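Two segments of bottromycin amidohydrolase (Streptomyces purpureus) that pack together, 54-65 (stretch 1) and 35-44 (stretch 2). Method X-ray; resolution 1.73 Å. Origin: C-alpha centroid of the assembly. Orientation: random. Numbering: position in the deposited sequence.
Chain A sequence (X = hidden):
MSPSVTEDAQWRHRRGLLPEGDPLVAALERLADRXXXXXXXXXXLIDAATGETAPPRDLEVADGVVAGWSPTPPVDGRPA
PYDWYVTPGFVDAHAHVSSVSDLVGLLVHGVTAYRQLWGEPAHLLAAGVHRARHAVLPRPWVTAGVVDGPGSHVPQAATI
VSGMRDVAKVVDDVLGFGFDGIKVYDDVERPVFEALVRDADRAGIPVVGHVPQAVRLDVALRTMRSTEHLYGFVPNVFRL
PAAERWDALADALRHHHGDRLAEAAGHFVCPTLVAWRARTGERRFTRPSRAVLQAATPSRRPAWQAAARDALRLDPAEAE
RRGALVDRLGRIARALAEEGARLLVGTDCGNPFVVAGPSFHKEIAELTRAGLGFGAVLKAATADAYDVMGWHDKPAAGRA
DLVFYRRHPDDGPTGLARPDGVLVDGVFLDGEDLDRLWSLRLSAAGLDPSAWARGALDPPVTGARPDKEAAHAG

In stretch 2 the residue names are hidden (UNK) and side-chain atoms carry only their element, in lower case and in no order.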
# COMPACT_ATOMS: atom_id res chain seq x y z
N ALA A 54 18.94 3.26 -17.17
CA ALA A 54 20.18 2.63 -17.61
C ALA A 54 20.16 2.43 -19.13
O ALA A 54 19.10 2.48 -19.76
CB ALA A 54 20.38 1.29 -16.90
N PRO A 55 21.31 2.20 -19.74
CA PRO A 55 21.33 1.93 -21.17
C PRO A 55 20.52 0.69 -21.48
O PRO A 55 20.25 -0.13 -20.59
CB PRO A 55 22.82 1.75 -21.49
CG PRO A 55 23.50 1.52 -20.21
CD PRO A 55 22.68 2.28 -19.20
N PRO A 56 20.11 0.52 -22.73
CA PRO A 56 19.22 -0.60 -23.06
C PRO A 56 19.93 -1.93 -22.87
O PRO A 56 21.02 -2.14 -23.40
CB PRO A 56 18.87 -0.35 -24.54
CG PRO A 56 19.92 0.51 -25.04
CD PRO A 56 20.38 1.36 -23.90
N ARG A 57 19.30 -2.83 -22.15
CA ARG A 57 19.89 -4.13 -21.94
C ARG A 57 18.82 -5.20 -22.04
O ARG A 57 17.64 -4.96 -21.76
CB ARG A 57 20.57 -4.20 -20.58
CG ARG A 57 21.75 -3.24 -20.43
CD ARG A 57 22.51 -3.53 -19.15
NE ARG A 57 23.72 -2.72 -19.01
CZ ARG A 57 23.98 -1.93 -17.97
NH1 ARG A 57 23.14 -1.85 -16.94
NH2 ARG A 57 25.11 -1.23 -17.96
N ASP A 58 19.22 -6.36 -22.49
CA ASP A 58 18.30 -7.48 -22.58
C ASP A 58 18.23 -8.16 -21.23
O ASP A 58 19.25 -8.56 -20.66
CB ASP A 58 18.76 -8.47 -23.65
CG ASP A 58 18.84 -7.87 -25.05
OD1 ASP A 58 18.16 -6.87 -25.38
OD2 ASP A 58 19.58 -8.45 -25.87
N LEU A 59 17.01 -8.30 -20.73
CA LEU A 59 16.75 -8.81 -19.39
C LEU A 59 16.43 -10.30 -19.45
O LEU A 59 15.47 -10.69 -20.13
CB LEU A 59 15.56 -8.04 -18.80
CG LEU A 59 14.96 -8.64 -17.53
CD1 LEU A 59 16.00 -8.66 -16.40
CD2 LEU A 59 13.73 -7.86 -17.11
N GLU A 60 17.20 -11.11 -18.73
CA GLU A 60 16.96 -12.54 -18.64
C GLU A 60 16.31 -12.87 -17.31
O GLU A 60 16.85 -12.54 -16.24
CB GLU A 60 18.26 -13.31 -18.79
CG GLU A 60 18.04 -14.80 -18.68
CD GLU A 60 19.31 -15.60 -18.72
OE1 GLU A 60 20.38 -15.03 -19.04
OE2 GLU A 60 19.21 -16.81 -18.44
N VAL A 61 15.13 -13.48 -17.37
CA VAL A 61 14.41 -13.99 -16.19
C VAL A 61 14.42 -15.51 -16.27
O VAL A 61 14.07 -16.09 -17.31
CB VAL A 61 12.97 -13.45 -16.15
CG1 VAL A 61 12.21 -14.04 -14.99
CG2 VAL A 61 12.98 -11.92 -16.03
N ALA A 62 14.82 -16.15 -15.18
CA ALA A 62 14.93 -17.61 -15.12
C ALA A 62 14.16 -18.08 -13.90
O ALA A 62 14.55 -17.78 -12.77
CB ALA A 62 16.40 -18.02 -15.05
N ASP A 63 13.08 -18.83 -14.13
CA ASP A 63 12.27 -19.39 -13.03
C ASP A 63 11.90 -18.31 -12.03
O ASP A 63 11.98 -18.50 -10.82
CB ASP A 63 13.00 -20.53 -12.31
CG ASP A 63 12.06 -21.38 -11.48
OD1 ASP A 63 10.86 -21.46 -11.84
OD2 ASP A 63 12.50 -21.97 -10.48
N GLY A 64 11.49 -17.14 -12.55
CA GLY A 64 11.00 -16.08 -11.71
C GLY A 64 12.06 -15.30 -10.96
O GLY A 64 11.74 -14.62 -9.99
N VAL A 65 13.32 -15.40 -11.35
CA VAL A 65 14.40 -14.65 -10.71
C VAL A 65 15.11 -13.86 -11.79
O VAL A 65 15.31 -14.35 -12.90
CB VAL A 65 15.39 -15.60 -9.99
CG1 VAL A 65 16.62 -14.86 -9.54
CG2 VAL A 65 14.70 -16.33 -8.83
N UNK A 35 4.63 -19.46 -18.16
CA UNK A 35 6.10 -19.52 -18.09
C UNK A 35 6.64 -18.48 -17.12
O UNK A 35 6.12 -17.35 -17.04
c UNK A 35 5.37 -19.55 -20.35
c UNK A 35 4.16 -19.23 -19.55
c UNK A 35 6.53 -19.24 -19.54
N UNK A 36 7.71 -18.84 -16.40
CA UNK A 36 8.37 -17.88 -15.51
C UNK A 36 9.80 -17.62 -15.96
O UNK A 36 10.63 -17.13 -15.18
c UNK A 36 8.34 -18.35 -14.06
n UNK A 36 5.09 -17.40 -10.44
c UNK A 36 6.81 -19.00 -12.15
n UNK A 36 5.40 -19.25 -11.82
n UNK A 36 3.36 -18.87 -10.87
c UNK A 36 6.91 -18.36 -13.51
c UNK A 36 4.64 -18.52 -11.02
N UNK A 37 10.08 -17.92 -17.23
CA UNK A 37 11.38 -17.73 -17.83
C UNK A 37 11.20 -16.92 -19.08
O UNK A 37 10.33 -17.25 -19.90
c UNK A 37 12.05 -19.10 -18.13
c UNK A 37 13.31 -18.90 -19.02
o UNK A 37 12.41 -19.72 -16.87
N UNK A 38 11.97 -15.85 -19.22
CA UNK A 38 11.75 -14.88 -20.29
C UNK A 38 13.06 -14.25 -20.69
O UNK A 38 14.01 -14.21 -19.92
n UNK A 38 7.83 -14.84 -18.06
c UNK A 38 7.42 -14.84 -19.32
c UNK A 38 9.14 -14.44 -18.02
c UNK A 38 9.52 -14.17 -19.28
c UNK A 38 10.83 -13.73 -19.85
n UNK A 38 8.43 -14.45 -20.08
N UNK A 39 13.07 -13.67 -21.88
CA UNK A 39 14.04 -12.67 -22.27
C UNK A 39 13.26 -11.46 -22.78
O UNK A 39 12.43 -11.60 -23.69
c UNK A 39 15.01 -13.18 -23.35
c UNK A 39 15.98 -12.06 -23.75
c UNK A 39 15.75 -14.37 -22.85
N UNK A 40 13.47 -10.30 -22.17
CA UNK A 40 12.88 -9.04 -22.63
C UNK A 40 14.01 -8.23 -23.25
O UNK A 40 15.00 -7.92 -22.58
c UNK A 40 8.85 -9.62 -20.58
c UNK A 40 9.14 -10.38 -19.49
c UNK A 40 12.23 -8.26 -21.48
c UNK A 40 10.42 -10.46 -19.04
c UNK A 40 9.84 -8.92 -21.20
c UNK A 40 11.40 -9.79 -19.67
c UNK A 40 11.13 -8.99 -20.77
N UNK A 41 13.87 -7.87 -24.53
CA UNK A 41 14.94 -7.19 -25.25
C UNK A 41 14.86 -5.69 -25.02
O UNK A 41 13.77 -5.12 -24.87
n UNK A 41 13.31 -9.49 -30.37
c UNK A 41 14.12 -8.74 -29.36
c UNK A 41 14.84 -7.47 -26.75
c UNK A 41 15.34 -8.85 -27.15
c UNK A 41 14.38 -9.55 -28.10
N UNK A 42 16.04 -5.06 -24.98
CA UNK A 42 16.15 -3.61 -25.05
C UNK A 42 15.38 -2.92 -23.92
O UNK A 42 14.56 -2.02 -24.15
c UNK A 42 15.69 -3.11 -26.41
N UNK A 43 15.67 -3.32 -22.68
CA UNK A 43 14.95 -2.81 -21.52
C UNK A 43 15.76 -1.67 -20.94
O UNK A 43 16.98 -1.80 -20.77
c UNK A 43 13.74 -4.96 -20.93
c UNK A 43 14.76 -3.92 -20.46
c UNK A 43 14.32 -3.35 -19.13
N UNK A 44 15.08 -0.55 -20.64
CA UNK A 44 15.68 0.51 -19.87
C UNK A 44 15.26 0.42 -18.39
O UNK A 44 14.10 0.65 -18.03
O HOH W 1 18.77 -1.25 -18.67

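Position 35 has three side-chain carbons that close a ring onto its own backbone N, which only proline does. Pro35 touches nothing on stretch 1 and leads the chain in.

At position 36 three carbons run to a nitrogen and then to a carbon carrying two more nitrogens, and CB lies 3.7 Å from Gly64 N. Such a guanidinium means arginine. The CA-to-CB bond of Arg36 points toward stretch 1, but the end of the chain leads away to partners elsewhere in the structure. The backbone adds a hydrogen bond: Gly64 N donates to Arg36 O at 2.8 Å, tying down the type I' turn from Ala62 to Val65. Gly64 sits there at positive phi, which favours glycine.

Position 37 has one carbon bearing an oxygen and a carbon. The oxygen lies 3.0 Å from Asp63 N, and a beta-branched side chain with a hydroxyl is threonine. Thr37 OG1 accepts the hydrogen bond from Asp63 N, so two successive amides of the turn are held by two successive residues.

Position 38 carries one carbon and a five-membered ring of three carbons and two nitrogens, with Val61 CG1 at the ring's edge: histidine. Its backbone pairs fully with Val61, His38 N to Val61 O at 2.8 Å and Val61 N to His38 O at 2.9 Å.

Position 39 shows one carbon carrying two carbons, one branch carbon 3.9 Å from Leu59 O, hence valine. Val39 faces Glu60 in a non-hydrogen-bonded pair, and both side chains are exposed on the same face. Val39 CA makes a CA-H...O contact with Leu59 O at 3.2 Å.

Position 40 has one carbon and a six-carbon ring with no oxygen; ring carbons lie 4.0 Å from Leu59 CD2 and 4.2 Å from Val61 CG2, the latter at the ring's edge. This is phenylalanine, buried. Phe40 N donates to Leu59 O at 2.9 Å, and Leu59 N to Phe40 O at 2.8 Å.

Position 41 is four carbons in a row ending in nitrogen, with CB 3.6 Å from Asp58 OD1: lysine. Lys41 is exposed and poorly ordered.

Position 42 has a single carbon, and its backbone N lies 2.8 Å from Asp58 OD1: alanine. The chain turns a corner here, at phi/psi 59/54, and Ala42 N donates to that carboxylate, so a side chain takes up an amide at the corner.

Position 43, one carbon carrying two, sets a methyl 4.2 Å from Leu59 CB and is valine. Val43 N to Arg57 O is 2.7 Å and Arg57 N to Val43 O 2.9 Å. A water donates to both Val43 O and Pro55 O.

Position 44 has no side chain, its CA 3.9 Å from Ala54 O: glycine.

The contact works as an antiparallel ladder with alternating faces. Leu59, Val61, His38, Phe40 and Val43 share one face, where the apolar contacts gather; Glu60 and Val39 occupy the other. Between Arg57 and Leu59 the register shifts by one, a beta bulge, and Asp58 helps hold the corner. At the far end, Arg36 and Thr37 anchor the turn.

Stretch 2, residues 35-44: PRTHVFKAVG
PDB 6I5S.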